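Long-range contacts in protein her-1 (Caenorhabditis elegans, PDB 1SZH), which dictates male development in the nematode, inhibiting the function of TRA-2A and probably acting directly in cell signalling during sex determination: residues E9-A14 against N57-K62; V74-F79 against R93-M98; T107-I112 against C125-R130. The protein carries 2 engineered substitutions. One frame throughout, in Å; residues are numbered along the deposited sequence.

Overall arrangement
From the N terminus, helix 8-18 runs first, and interaction 1 closes a long loop by bringing residues 57-62, at the end of helix 47-59, back against it; helix 24-33 lies within that loop. Interaction 2 opens only afterwards, closing a loop of 13 residues between 74-79 and 93-98, the latter on helix 85-97. Interaction 3 follows, joining 107-112 on helix 105-115 to 125-130 on helix 120-134, with 12 residues between the segments. The three loops stand in series, none nested or crossed. Interactions 2 and 3 have centres about 8 Å apart and are linked by the Cys-75 to Cys-129 disulfide, whereas the centre of interaction 1 is about 24 Å from both.

Interaction 1. Residues E9-A14 against N57-K62; sequences ELIKDA and NVLFAK
Val-58 meets helix 8-18 through its CG1 branch, which stands anti to the backbone N (chi1 178°) and lies against Ala-14, CG1 to the Ala-14 CB being 3.8 Å. A methyl is all that Ala-14 offers, and this small residue lets the helices come close, with the Ala-14 and Val-58 CA atoms 5.5 Å apart. The same CG1 lies 3.6 Å from OD1 of Asp-13, whose side chain crosses that of Val-58 at about a right angle; this is packing only, since the carboxylate forms its salt bridge with Lys-17, one helical turn further on. Apolar packing of this kind, with no hydrogen bond between the two segments, closes an all-helical bundle in which helix 24-33 also takes part: its Met-31 touches Ile-11, Ala-14 and Leu-59.

Leu-59 follows as the last residue of its helix. Its CD2 packs on the face of helix 8-18, 3.9 Å from CB of Ala-14, 4.1 Å from CG of Leu-10 and 4.2 Å from CG1 of Ile-11. Leucine suits this place because its CD2 methyl can rest among Leu-10 and Ile-11 and, one turn later, Ala-14. Leu-10 answers with its own CD2, which rests 3.4 Å from the carbonyl O of Leu-59. An alanine in place of Leu-10 would probably leave a gap beside Leu-59 CD2 and remove the apolar cover from that carbonyl. At Phe-60 the chain leaves helical geometry, and the ring of Phe-60 carries CB of Leu-59 over the centre of one face.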
# COMPACT_ATOMS: atom_id res chain seq x y z
N GLU A 9 -0.86 -19.01 11.73
CA GLU A 9 -2.09 -18.83 12.49
C GLU A 9 -2.76 -17.49 12.19
O GLU A 9 -3.96 -17.42 11.92
CB GLU A 9 -1.83 -18.91 14.00
CG GLU A 9 -1.35 -20.26 14.51
CD GLU A 9 0.03 -20.63 14.02
OE1 GLU A 9 0.94 -19.76 14.06
OE2 GLU A 9 0.22 -21.80 13.61
N LEU A 10 -1.96 -16.43 12.26
CA LEU A 10 -2.45 -15.07 12.03
C LEU A 10 -3.00 -14.87 10.60
O LEU A 10 -4.08 -14.28 10.40
CB LEU A 10 -1.32 -14.08 12.30
CG LEU A 10 -1.71 -12.63 12.54
CD1 LEU A 10 -2.72 -12.56 13.68
CD2 LEU A 10 -0.46 -11.81 12.87
N ILE A 11 -2.26 -15.36 9.60
CA ILE A 11 -2.71 -15.23 8.22
C ILE A 11 -3.99 -16.02 7.96
O ILE A 11 -4.90 -15.54 7.28
CB ILE A 11 -1.60 -15.67 7.22
CG1 ILE A 11 -0.48 -14.62 7.20
CG2 ILE A 11 -2.19 -15.86 5.84
CD1 ILE A 11 0.75 -15.04 6.39
N LYS A 12 -4.08 -17.22 8.51
CA LYS A 12 -5.29 -18.01 8.31
C LYS A 12 -6.47 -17.33 8.99
O LYS A 12 -7.58 -17.33 8.46
CB LYS A 12 -5.10 -19.44 8.86
CG LYS A 12 -4.13 -20.27 8.03
CD LYS A 12 -4.08 -21.73 8.48
CE LYS A 12 -5.41 -22.41 8.21
NZ LYS A 12 -5.38 -23.89 8.39
N ASP A 13 -6.24 -16.74 10.16
CA ASP A 13 -7.33 -16.06 10.88
C ASP A 13 -7.81 -14.84 10.09
O ASP A 13 -9.01 -14.60 9.97
CB ASP A 13 -6.87 -15.63 12.26
CG ASP A 13 -8.00 -15.04 13.10
OD1 ASP A 13 -7.84 -13.91 13.60
OD2 ASP A 13 -9.04 -15.71 13.26
N ALA A 14 -6.87 -14.08 9.53
CA ALA A 14 -7.24 -12.90 8.74
C ALA A 14 -8.04 -13.32 7.50
O ALA A 14 -9.03 -12.68 7.15
CB ALA A 14 -5.99 -12.12 8.32
N ASN A 57 -6.29 -4.80 9.58
CA ASN A 57 -6.82 -4.71 10.94
C ASN A 57 -6.60 -6.01 11.71
O ASN A 57 -6.35 -5.97 12.92
CB ASN A 57 -8.30 -4.31 10.91
CG ASN A 57 -8.51 -2.82 10.64
OD1 ASN A 57 -9.66 -2.35 10.58
ND2 ASN A 57 -7.42 -2.09 10.47
N VAL A 58 -6.68 -7.17 11.05
CA VAL A 58 -6.45 -8.42 11.78
C VAL A 58 -4.95 -8.71 11.93
O VAL A 58 -4.47 -8.97 13.02
CB VAL A 58 -7.12 -9.63 11.08
CG1 VAL A 58 -6.80 -10.92 11.84
CG2 VAL A 58 -8.61 -9.42 10.98
N LEU A 59 -4.19 -8.61 10.84
CA LEU A 59 -2.75 -8.90 10.89
C LEU A 59 -1.98 -8.00 11.83
O LEU A 59 -1.06 -8.45 12.50
CB LEU A 59 -2.13 -8.75 9.49
CG LEU A 59 -2.63 -9.73 8.42
CD1 LEU A 59 -2.00 -9.35 7.07
CD2 LEU A 59 -2.25 -11.15 8.78
N PHE A 60 -2.36 -6.74 11.88
CA PHE A 60 -1.63 -5.77 12.69
C PHE A 60 -2.45 -5.25 13.87
O PHE A 60 -2.28 -4.12 14.30
CB PHE A 60 -1.18 -4.63 11.78
CG PHE A 60 -0.25 -5.09 10.66
CD1 PHE A 60 -0.59 -4.88 9.33
CD2 PHE A 60 0.93 -5.77 10.95
CE1 PHE A 60 0.24 -5.38 8.29
CE2 PHE A 60 1.76 -6.27 9.93
CZ PHE A 60 1.41 -6.06 8.60
N ALA A 61 -3.32 -6.10 14.40
CA ALA A 61 -4.16 -5.71 15.53
C ALA A 61 -3.34 -5.25 16.74
O ALA A 61 -3.68 -4.26 17.38
CB ALA A 61 -5.05 -6.88 15.93
N LYS A 62 -2.25 -5.95 17.02
CA LYS A 62 -1.41 -5.60 18.15
C LYS A 62 -0.37 -4.52 17.87
O LYS A 62 0.15 -3.90 18.80
CB LYS A 62 -0.71 -6.85 18.70
CG LYS A 62 -1.66 -7.82 19.38
CD LYS A 62 -0.90 -8.84 20.21
CE LYS A 62 -1.85 -9.72 21.01
NZ LYS A 62 -1.14 -10.77 21.79

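Interaction 2. Residues V74-F79 against R93-M98; sequences VCCSVF and RCKNLM. With ACT (acetate ion), chain C.
Cys-76 and Cys-94 are joined by a disulfide that staples the extended 3-10 helix around residues 74-79 to helix 85-97, one of the seven disulfides of this small secreted protein. From Cys-76 the bridge can be followed atom by atom. CB packs 3.6 Å from CG of Lys-95. SG, anti to the carbonyl carbon, then bonds to SG of Cys-94 with a torsion about the sulfur-sulfur bond of -72°, and also lies 3.6 Å from CG of Met-98. The Cys-94 sulfur stands anti to its own backbone N (chi1 -176°), which sets it beside the carbonyl carbon, where it meets the Cys-76 sulfur. Cysteine serves both positions because its short arm can span CA atoms only 5.6 Å apart.

The bridge is lined by apolar groups. Phe-79, one 3-10 turn after Cys-76, brings its ring edge to the Cys-94 sulfur, with CE1 to SG at 3.8 Å, in a sulfur-aromatic contact near the ring plane. One face of that ring holds CG1 of Val-78, and the ring also meets Phe-126 of helix 120-134, which touches Cys-94 and Met-98 as well.

Lys-95 runs extended beyond CG, its CE near OG of Ser-77, while the amine reaches polar partners. NZ forms a salt bridge with Glu-91, one turn back on its own helix, and donates to a water that is also hydrogen-bonded to OG of Ser-77. Arg-93 bends its chain at chi2 and chi3 on another side of the helix, and its NE donates to atom O of the acetate ion, probably from the crystallisation liquor, which lies at the edge of the guanidinium and in its plane, at 2.9 Å in a nearly straight bond of 167°.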
# COMPACT_ATOMS: atom_id res chain seq x y z
N VAL A 74 -2.12 6.36 -3.69
CA VAL A 74 -2.21 7.32 -4.79
C VAL A 74 -0.99 8.25 -4.82
O VAL A 74 -0.64 8.81 -5.86
CB VAL A 74 -3.51 8.16 -4.68
CG1 VAL A 74 -4.74 7.25 -4.58
CG2 VAL A 74 -3.43 9.08 -3.50
N CYS A 75 -0.31 8.38 -3.69
CA CYS A 75 0.87 9.25 -3.60
C CYS A 75 2.04 8.72 -4.42
O CYS A 75 2.97 9.45 -4.79
CB CYS A 75 1.29 9.38 -2.14
SG CYS A 75 0.03 10.09 -1.06
N CYS A 76 2.00 7.43 -4.71
CA CYS A 76 3.07 6.79 -5.47
C CYS A 76 3.30 7.40 -6.86
O CYS A 76 4.40 7.29 -7.40
CB CYS A 76 2.73 5.32 -5.65
SG CYS A 76 2.78 4.32 -4.17
N SER A 77 2.27 8.02 -7.43
CA SER A 77 2.37 8.59 -8.76
C SER A 77 3.47 9.62 -8.87
O SER A 77 3.98 9.87 -9.97
CB SER A 77 1.03 9.23 -9.15
OG SER A 77 0.05 8.22 -9.26
N VAL A 78 3.86 10.20 -7.74
CA VAL A 78 4.90 11.24 -7.82
C VAL A 78 6.24 10.74 -8.32
O VAL A 78 7.01 11.50 -8.89
CB VAL A 78 5.12 11.95 -6.47
CG1 VAL A 78 5.91 11.09 -5.50
CG2 VAL A 78 5.82 13.27 -6.71
N PHE A 79 6.54 9.46 -8.13
CA PHE A 79 7.84 8.95 -8.55
C PHE A 79 8.03 8.91 -10.04
O PHE A 79 9.17 8.92 -10.52
CB PHE A 79 8.07 7.59 -7.92
CG PHE A 79 8.21 7.64 -6.44
CD1 PHE A 79 7.21 7.10 -5.62
CD2 PHE A 79 9.29 8.30 -5.86
CE1 PHE A 79 7.31 7.20 -4.23
CE2 PHE A 79 9.40 8.41 -4.48
CZ PHE A 79 8.40 7.86 -3.66
N ARG A 93 6.61 -0.06 -8.29
CA ARG A 93 7.02 -0.82 -7.12
C ARG A 93 6.24 -0.24 -5.93
O ARG A 93 5.69 -0.97 -5.12
CB ARG A 93 8.54 -0.66 -6.91
CG ARG A 93 9.08 -0.89 -5.49
CD ARG A 93 9.38 -2.34 -5.16
NE ARG A 93 10.28 -3.02 -6.10
CZ ARG A 93 11.60 -3.16 -5.96
NH1 ARG A 93 12.25 -2.65 -4.93
NH2 ARG A 93 12.27 -3.90 -6.85
N CYS A 94 6.20 1.09 -5.84
CA CYS A 94 5.48 1.76 -4.75
C CYS A 94 3.99 1.38 -4.79
O CYS A 94 3.42 1.00 -3.77
CB CYS A 94 5.66 3.27 -4.92
SG CYS A 94 4.95 4.33 -3.64
N LYS A 95 3.37 1.44 -5.97
CA LYS A 95 1.95 1.12 -6.04
C LYS A 95 1.68 -0.32 -5.58
O LYS A 95 0.69 -0.58 -4.88
CB LYS A 95 1.42 1.32 -7.46
CG LYS A 95 1.39 2.78 -7.89
CD LYS A 95 0.91 2.92 -9.33
CE LYS A 95 0.71 4.38 -9.71
NZ LYS A 95 0.28 4.46 -11.15
N ASN A 96 2.56 -1.24 -5.97
CA ASN A 96 2.39 -2.63 -5.56
C ASN A 96 2.57 -2.77 -4.05
O ASN A 96 1.74 -3.38 -3.39
CB ASN A 96 3.38 -3.54 -6.30
CG ASN A 96 2.95 -3.82 -7.73
OD1 ASN A 96 1.75 -3.91 -8.03
ND2 ASN A 96 3.92 -3.97 -8.63
N LEU A 97 3.63 -2.19 -3.50
CA LEU A 97 3.86 -2.28 -2.06
C LEU A 97 2.71 -1.67 -1.27
O LEU A 97 2.24 -2.26 -0.29
CB LEU A 97 5.16 -1.55 -1.67
CG LEU A 97 6.47 -2.21 -2.10
CD1 LEU A 97 7.62 -1.20 -2.00
CD2 LEU A 97 6.71 -3.42 -1.23
N MET A 98 2.26 -0.50 -1.70
CA MET A 98 1.23 0.21 -0.95
C MET A 98 -0.15 -0.38 -1.04
O MET A 98 -1.07 0.11 -0.38
CB MET A 98 1.21 1.69 -1.39
CG MET A 98 2.54 2.43 -1.08
SD MET A 98 2.80 2.75 0.70
CE MET A 98 1.69 4.16 0.96
C ACT C . 10.41 -4.40 -9.51
O ACT C . 9.47 -4.24 -8.60
OXT ACT C . 10.51 -3.75 -10.62
CH3 ACT C . 11.51 -5.39 -9.34
O HOH W 1 -0.90 6.98 -11.63

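Interaction 3. Residues T107-I112 against C125-R130; sequences TRLDSI and CFEKCR
Leu-109 reaches across to helix 120-134 with both of its methyl branches. CD2 comes to the edge of the Phe-126 ring, in the ring plane and 3.8 Å from CE2, while CD1 lies 3.7 Å from NH1 of Arg-130. Leucine suits the place because its fork lets one residue touch an aromatic rim and a guanidinium together. Ile-112, one turn later, takes the ring from another direction: its CG2 stands 4.2 Å above one face, offset toward the rim, and its CD1 lies 4.0 Å from CZ. The Phe-126 ring therefore meets one aliphatic residue at its edge and another over a face. Its CG is anti to the backbone N (chi1 168°), and its flat, wide side chain helps bridge the axes of 107-112 and 125-130, 12.8 Å apart at their closest.

What positions the guanidinium is a pair of acids. Arg-130 NH1 donates to OE1 of Glu-127 at 3.3 Å, a salt bridge within the helix that uses the syn lone pair of the carboxylate and lies close to the guanidinium plane. The NE of the same arginine pairs with Asp-72, so the rotation of the group is likely to be restricted.

The two segments run roughly antiparallel, at 146°, and the consecutive helices 105-115 and 120-134 form a helical hairpin whose wide spacing is filled by large side chains. Tyr-123 of helix 120-134 touches both Leu-109 and Ile-112. Cys-129 is tied by its disulfide to Cys-75 of the 3-10 helix, whose Phe-79 packs on Ile-112, and helix 85-97 adds Cys-94 and Leu-97 against the same isoleucine.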
# COMPACT_ATOMS: atom_id res chain seq x y z
N THR A 107 8.77 -1.95 6.18
CA THR A 107 9.28 -2.71 5.04
C THR A 107 8.94 -2.00 3.73
O THR A 107 9.79 -1.89 2.85
CB THR A 107 8.72 -4.13 5.05
OG1 THR A 107 9.17 -4.79 6.24
CG2 THR A 107 9.22 -4.93 3.83
N ARG A 108 7.71 -1.51 3.60
CA ARG A 108 7.33 -0.81 2.38
C ARG A 108 8.16 0.46 2.23
O ARG A 108 8.72 0.72 1.16
CB ARG A 108 5.88 -0.34 2.41
CG ARG A 108 4.83 -1.39 2.61
CD ARG A 108 3.49 -0.69 2.57
NE ARG A 108 2.39 -1.62 2.85
CZ ARG A 108 1.11 -1.29 2.73
NH1 ARG A 108 0.75 -0.05 2.37
NH2 ARG A 108 0.18 -2.21 2.95
N LEU A 109 8.22 1.27 3.29
CA LEU A 109 8.90 2.54 3.20
C LEU A 109 10.39 2.41 2.97
O LEU A 109 10.98 3.23 2.26
CB LEU A 109 8.58 3.41 4.43
CG LEU A 109 7.10 3.80 4.56
CD1 LEU A 109 6.88 4.55 5.89
CD2 LEU A 109 6.68 4.68 3.39
N ASP A 110 11.01 1.39 3.54
CA ASP A 110 12.44 1.18 3.32
C ASP A 110 12.68 0.90 1.83
O ASP A 110 13.64 1.42 1.24
CB ASP A 110 12.97 0.01 4.15
CG ASP A 110 13.03 0.32 5.63
OD1 ASP A 110 13.07 1.52 6.00
OD2 ASP A 110 13.05 -0.64 6.43
N SER A 111 11.81 0.10 1.22
CA SER A 111 11.98 -0.25 -0.20
C SER A 111 11.71 0.95 -1.10
O SER A 111 12.45 1.19 -2.05
CB SER A 111 11.04 -1.43 -0.56
OG SER A 111 11.15 -1.73 -1.95
N ILE A 112 10.67 1.72 -0.77
CA ILE A 112 10.35 2.90 -1.55
C ILE A 112 11.46 3.96 -1.40
O ILE A 112 11.85 4.60 -2.37
CB ILE A 112 8.99 3.48 -1.07
CG1 ILE A 112 7.87 2.50 -1.41
CG2 ILE A 112 8.73 4.86 -1.74
CD1 ILE A 112 6.58 2.76 -0.60
N CYS A 125 8.20 14.45 -1.36
CA CYS A 125 6.87 14.80 -1.85
C CYS A 125 5.89 13.65 -1.54
O CYS A 125 4.76 13.87 -1.15
CB CYS A 125 6.91 15.06 -3.34
SG CYS A 125 5.36 15.54 -4.08
N PHE A 126 6.36 12.42 -1.73
CA PHE A 126 5.54 11.25 -1.44
C PHE A 126 5.13 11.30 0.04
O PHE A 126 3.97 11.07 0.40
CB PHE A 126 6.37 9.97 -1.73
CG PHE A 126 5.76 8.68 -1.20
CD1 PHE A 126 4.68 8.08 -1.84
CD2 PHE A 126 6.29 8.07 -0.07
CE1 PHE A 126 4.12 6.88 -1.36
CE2 PHE A 126 5.75 6.85 0.44
CZ PHE A 126 4.66 6.26 -0.21
N GLU A 127 6.08 11.61 0.91
CA GLU A 127 5.78 11.67 2.33
C GLU A 127 4.84 12.84 2.63
O GLU A 127 3.94 12.70 3.46
CB GLU A 127 7.07 11.78 3.14
CG GLU A 127 7.91 10.48 3.15
CD GLU A 127 7.38 9.41 4.11
OE1 GLU A 127 6.25 8.90 3.92
OE2 GLU A 127 8.11 9.07 5.08
N LYS A 128 5.03 13.95 1.94
CA LYS A 128 4.15 15.11 2.16
C LYS A 128 2.72 14.78 1.72
O LYS A 128 1.74 15.15 2.37
CB LYS A 128 4.70 16.33 1.40
CG LYS A 128 3.87 17.61 1.56
CD LYS A 128 4.69 18.79 1.02
CE LYS A 128 4.11 20.13 1.45
NZ LYS A 128 5.00 21.23 1.00
N CYS A 129 2.58 14.09 0.60
CA CYS A 129 1.28 13.67 0.12
C CYS A 129 0.60 12.80 1.20
O CYS A 129 -0.59 12.96 1.45
CB CYS A 129 1.46 12.87 -1.19
SG CYS A 129 0.00 12.16 -1.93
N ARG A 130 1.35 11.88 1.82
CA ARG A 130 0.76 11.05 2.86
C ARG A 130 0.30 11.90 4.05
O ARG A 130 -0.78 11.65 4.60
CB ARG A 130 1.75 9.99 3.34
CG ARG A 130 2.07 8.90 2.29
CD ARG A 130 2.97 7.82 2.94
NE ARG A 130 2.25 7.13 3.99
CZ ARG A 130 2.77 6.73 5.14
NH1 ARG A 130 4.06 6.95 5.41
NH2 ARG A 130 2.00 6.12 6.04